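Local coordinates for protein malic enzyme (Entamoeba histolytica, PDB 3NV9) that probably catalyses the oxidative decarboxylation of malate to pyruvate, as malic enzymes do, with NAD or NADP as the electron acceptor, at residues Q3-L8 and Q470-N474; K44-Q48 and E118-L122. All coordinates share one frame; numbering follows the deposited sequence.

Contact 1 (Q3-L8 and Q470-N474). With SO4 (sulfate ion), chain H.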
# COMPACT_ATOMS: atom_id res chain seq x y z
N GLN A 3 -2.20 16.24 35.54
CA GLN A 3 -2.82 15.92 34.30
C GLN A 3 -1.82 15.12 33.46
O GLN A 3 -0.60 15.11 33.68
CB GLN A 3 -3.39 17.15 33.61
CG GLN A 3 -2.39 18.05 32.97
CD GLN A 3 -3.01 18.99 31.93
OE1 GLN A 3 -2.35 19.33 30.94
NE2 GLN A 3 -4.26 19.42 32.17
N LEU A 4 -2.36 14.38 32.54
CA LEU A 4 -1.58 13.53 31.71
C LEU A 4 -0.56 14.36 30.90
O LEU A 4 -0.87 15.45 30.45
CB LEU A 4 -2.57 12.86 30.78
CG LEU A 4 -2.70 11.38 30.54
CD1 LEU A 4 -2.03 10.43 31.58
CD2 LEU A 4 -4.15 11.20 30.38
N LYS A 5 0.64 13.83 30.75
CA LYS A 5 1.66 14.45 29.90
C LYS A 5 1.45 14.14 28.44
O LYS A 5 0.94 13.07 28.09
CB LYS A 5 3.07 13.97 30.28
CG LYS A 5 3.45 14.35 31.71
CD LYS A 5 4.88 14.04 32.00
CE LYS A 5 5.14 14.34 33.46
NZ LYS A 5 6.53 13.98 33.77
N ALA A 6 1.88 15.06 27.57
CA ALA A 6 1.77 14.82 26.12
C ALA A 6 2.30 13.44 25.70
O ALA A 6 1.79 12.84 24.75
CB ALA A 6 2.46 15.95 25.28
N ASP A 7 3.32 12.96 26.39
CA ASP A 7 3.99 11.72 25.98
C ASP A 7 3.38 10.50 26.61
O ASP A 7 3.86 9.38 26.39
CB ASP A 7 5.52 11.79 26.19
CG ASP A 7 5.94 11.74 27.66
OD1 ASP A 7 5.09 11.74 28.60
OD2 ASP A 7 7.17 11.69 27.87
N LEU A 8 2.34 10.71 27.42
CA LEU A 8 1.61 9.59 28.05
C LEU A 8 2.42 8.75 29.07
O LEU A 8 2.02 7.63 29.38
CB LEU A 8 1.03 8.65 26.99
CG LEU A 8 -0.27 9.20 26.43
CD1 LEU A 8 -0.85 8.17 25.38
CD2 LEU A 8 -1.27 9.56 27.56
N GLN A 470 -4.50 18.28 24.22
CA GLN A 470 -4.49 18.00 25.65
C GLN A 470 -5.92 17.82 26.20
O GLN A 470 -6.15 16.93 27.01
CB GLN A 470 -3.78 19.12 26.43
CG GLN A 470 -3.76 18.81 27.91
CD GLN A 470 -2.78 17.70 28.23
OE1 GLN A 470 -1.67 17.68 27.71
NE2 GLN A 470 -3.20 16.74 29.08
N GLU A 471 -6.87 18.63 25.72
CA GLU A 471 -8.26 18.54 26.18
C GLU A 471 -8.82 17.11 25.95
O GLU A 471 -9.66 16.60 26.70
CB GLU A 471 -9.10 19.64 25.45
CG GLU A 471 -10.61 19.71 25.72
CD GLU A 471 -11.26 21.15 25.54
OE1 GLU A 471 -12.43 21.26 25.05
OE2 GLU A 471 -10.63 22.18 25.91
N THR A 472 -8.34 16.43 24.93
CA THR A 472 -8.95 15.15 24.61
C THR A 472 -8.34 14.09 25.48
O THR A 472 -9.01 13.13 25.86
CB THR A 472 -8.87 14.83 23.08
OG1 THR A 472 -9.52 15.89 22.36
CG2 THR A 472 -9.56 13.44 22.75
N LEU A 473 -7.08 14.29 25.82
CA LEU A 473 -6.39 13.42 26.78
C LEU A 473 -7.15 13.44 28.10
O LEU A 473 -7.45 12.40 28.67
CB LEU A 473 -4.92 13.86 27.00
CG LEU A 473 -3.94 13.59 25.83
CD1 LEU A 473 -2.47 13.82 26.23
CD2 LEU A 473 -4.12 12.14 25.27
N ASN A 474 -7.45 14.65 28.56
CA ASN A 474 -8.09 14.87 29.85
C ASN A 474 -9.46 14.23 29.81
O ASN A 474 -9.83 13.62 30.76
CB ASN A 474 -8.25 16.37 30.11
CG ASN A 474 -6.92 17.10 30.28
OD1 ASN A 474 -6.89 18.33 30.21
ND2 ASN A 474 -5.84 16.39 30.56
S SO4 H . 3.92 17.67 28.77
O1 SO4 H . 4.70 17.76 30.00
O2 SO4 H . 3.96 18.93 28.03
O3 SO4 H . 4.52 16.57 27.97
O4 SO4 H . 2.51 17.41 29.04
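The side-chain amide of Gln470 donates through NE2 to the carbonyl oxygen of Leu4, with NE2 3.0 Å from O. The bond is bent, its N-H...O angle being 144°, and the donor is tilted out of the carbonyl plane. Glutamine suits this place because its amide can reach from the start of a helix to an extended main chain. Its CG stands anti to the backbone N (chi1 -179°), and a bend at chi2 then turns the amide toward Leu4. The amide of Gln3 comes from the opposite direction and reaches over the face of it, Gln3 OE1 standing above Gln470 CD at 3.2 Å, the two planes 21° apart.

Residues 470-474 form the first turn of the C-terminal helix 470-485, and the N-terminal tail runs past that turn before folding into a type I beta turn from Lys5 to Leu8, closed by a backbone bond from Leu8 N to Lys5 O. Leucines make the rest of the contact, packing partly on main-chain carbonyls: Leu473 CD1 lies 4.0 Å from Lys5 O, and Leu4 CD2 3.9 Å from Leu473 O. The apolar side-chain pairs are looser, Leu4 CD2 to Leu473 CB at 4.4 Å and Leu8 CD2 to Leu473 CD2 at 4.5 Å. Leucine suits because its branched end can meet several neighbours: Leu4 and Leu8 touch both Leu473 and Phe31 of helix 21-43, and Trp60 of the second subunit covers Leu8 and Leu473.

At Ala6, in the turn, a sulfate ion, probably from the crystallisation liquor, accepts from the backbone: Ala6 N lies 2.8 Å from sulfate O4, and a second, weak bond goes to O3. The carbonyl of Ala6 accepts from Trp60 NE1 of the second subunit.

Contact 2 (K44-Q48 and E118-L122)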
# COMPACT_ATOMS: atom_id res chain seq x y z
N LYS A 44 -7.29 10.32 11.25
CA LYS A 44 -7.89 9.48 10.19
C LYS A 44 -6.95 8.35 9.82
O LYS A 44 -6.61 8.14 8.62
CB LYS A 44 -8.29 10.28 8.93
CG LYS A 44 -9.23 11.54 9.13
CD LYS A 44 -10.49 11.29 9.99
CE LYS A 44 -11.44 12.54 10.04
NZ LYS A 44 -11.41 13.35 11.32
N GLY A 45 -6.49 7.64 10.84
CA GLY A 45 -5.54 6.55 10.60
C GLY A 45 -4.19 6.84 11.21
O GLY A 45 -4.09 7.70 12.09
N LYS A 46 -3.16 6.15 10.74
CA LYS A 46 -1.86 6.19 11.39
C LYS A 46 -0.72 6.38 10.41
O LYS A 46 0.30 6.92 10.81
CB LYS A 46 -1.64 4.95 12.26
CG LYS A 46 -2.52 5.00 13.59
CD LYS A 46 -2.44 3.67 14.34
CE LYS A 46 -3.09 2.47 13.49
NZ LYS A 46 -3.64 1.43 14.39
N ILE A 47 -0.89 5.93 9.16
CA ILE A 47 0.18 5.96 8.15
C ILE A 47 -0.24 6.71 6.86
O ILE A 47 -1.41 6.92 6.60
CB ILE A 47 0.76 4.55 7.80
CG1 ILE A 47 -0.28 3.73 7.04
CG2 ILE A 47 1.10 3.79 9.06
CD1 ILE A 47 0.24 2.33 6.55
N GLN A 48 0.75 7.11 6.07
CA GLN A 48 0.51 7.83 4.86
C GLN A 48 1.58 7.47 3.85
O GLN A 48 2.56 6.84 4.16
CB GLN A 48 0.51 9.33 5.14
CG GLN A 48 1.84 9.84 5.73
CD GLN A 48 1.97 11.37 5.73
OE1 GLN A 48 1.37 12.08 4.91
NE2 GLN A 48 2.71 11.87 6.71
N GLU A 118 -2.94 -1.64 10.16
CA GLU A 118 -2.30 -0.32 10.07
C GLU A 118 -1.28 -0.04 11.21
O GLU A 118 -0.25 0.57 11.00
CB GLU A 118 -3.36 0.80 9.95
CG GLU A 118 -2.78 1.99 9.31
CD GLU A 118 -3.73 3.14 9.14
OE1 GLU A 118 -3.24 4.28 8.84
OE2 GLU A 118 -4.93 2.93 9.33
N GLY A 119 -1.58 -0.49 12.43
CA GLY A 119 -0.64 -0.37 13.55
C GLY A 119 0.59 -1.20 13.28
O GLY A 119 1.69 -0.77 13.56
N LYS A 120 0.41 -2.39 12.70
CA LYS A 120 1.58 -3.24 12.29
C LYS A 120 2.41 -2.50 11.24
O LYS A 120 3.62 -2.50 11.31
CB LYS A 120 1.17 -4.62 11.68
CG LYS A 120 0.32 -5.56 12.54
CD LYS A 120 1.17 -6.28 13.57
CE LYS A 120 0.25 -7.29 14.31
NZ LYS A 120 1.05 -8.10 15.35
N ALA A 121 1.75 -1.89 10.25
CA ALA A 121 2.49 -1.24 9.20
C ALA A 121 3.22 -0.06 9.82
O ALA A 121 4.34 0.20 9.42
CB ALA A 121 1.57 -0.75 8.12
N LEU A 122 2.54 0.68 10.75
CA LEU A 122 3.12 1.85 11.41
C LEU A 122 4.43 1.39 12.11
O LEU A 122 5.51 2.02 11.97
CB LEU A 122 2.15 2.46 12.45
CG LEU A 122 2.78 3.45 13.46
CD1 LEU A 122 3.20 4.80 12.74
CD2 LEU A 122 1.92 3.78 14.72
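At the turn between helix 21-43 and strand 47-51, in the N-terminal domain of the malic enzyme, the backbone is held by a carboxylate from helix 114-128. A Schellman motif ends helix 21-43: Lys44 is its residue of positive phi, and Gly45 N bonds back to His40 O. Two successive amides then converge on one oxygen of Glu118. Lys46 N lies 2.7 Å from Glu118 OE1, reaching it from above the carboxylate plane at 57°, while Ile47 N, 2.9 Å from the same OE1, comes in on the anti side and much closer to the plane. Both bonds are fairly straight (162° and 158°). Glutamate suits the task because its chain, extended beyond CG, carries a strong acceptor from the helix to the turn; OE2 is left to accept from Leu88 N of the second subunit. Gly45, with its positive phi and no side chain, lets the backbone pass close beside the carboxylate.

Lys46 lays its aliphatic chain over the helix, bringing CE to 3.5 Å from Gly119 N. A bend at chi3 helps direct its ammonium group, which bonds to Gly115 O, His40 NE2 and Tyr64 O of the second subunit. Gly119, having no side chain, lets the end of the lysine lie close to the helix backbone.

Ile47 spreads over three helix residues. CD1 meets Ala121 CB at 3.7 Å, an approach the small methyl of Ala121 allows; CG2 lies 3.8 Å from Leu122 CB, and CG1 runs alongside the Glu118 chain. Pro134 on strand 131-136 adds to the apolar surroundings. Ile47 and Gln48 pair antiparallel with a strand of the second subunit, so the sheet runs on across the interface, with helix 114-128 packed against it: an intersubunit antiparallel beta ladder of the dimer.

From the N terminus, the chain first passes through 3-8, whose partner is not met until 470-474, so contact 1 closes a loop of almost the whole polypeptide and joins the N-terminal tail to the C-terminal helix 470-485. Helix 21-43 then leads to 44-48, and contact 2 closes a much shorter loop at 118-122, nested inside the first. It ties the start of strand 47-51 to helix 114-128. The contact centres are 21 Å apart and their nearest atoms about 11 Å, so they do not touch. Helix 21-43 links them: leucines of contact 1 pack on it, and contact 2 follows its end. Both also reach the second subunit.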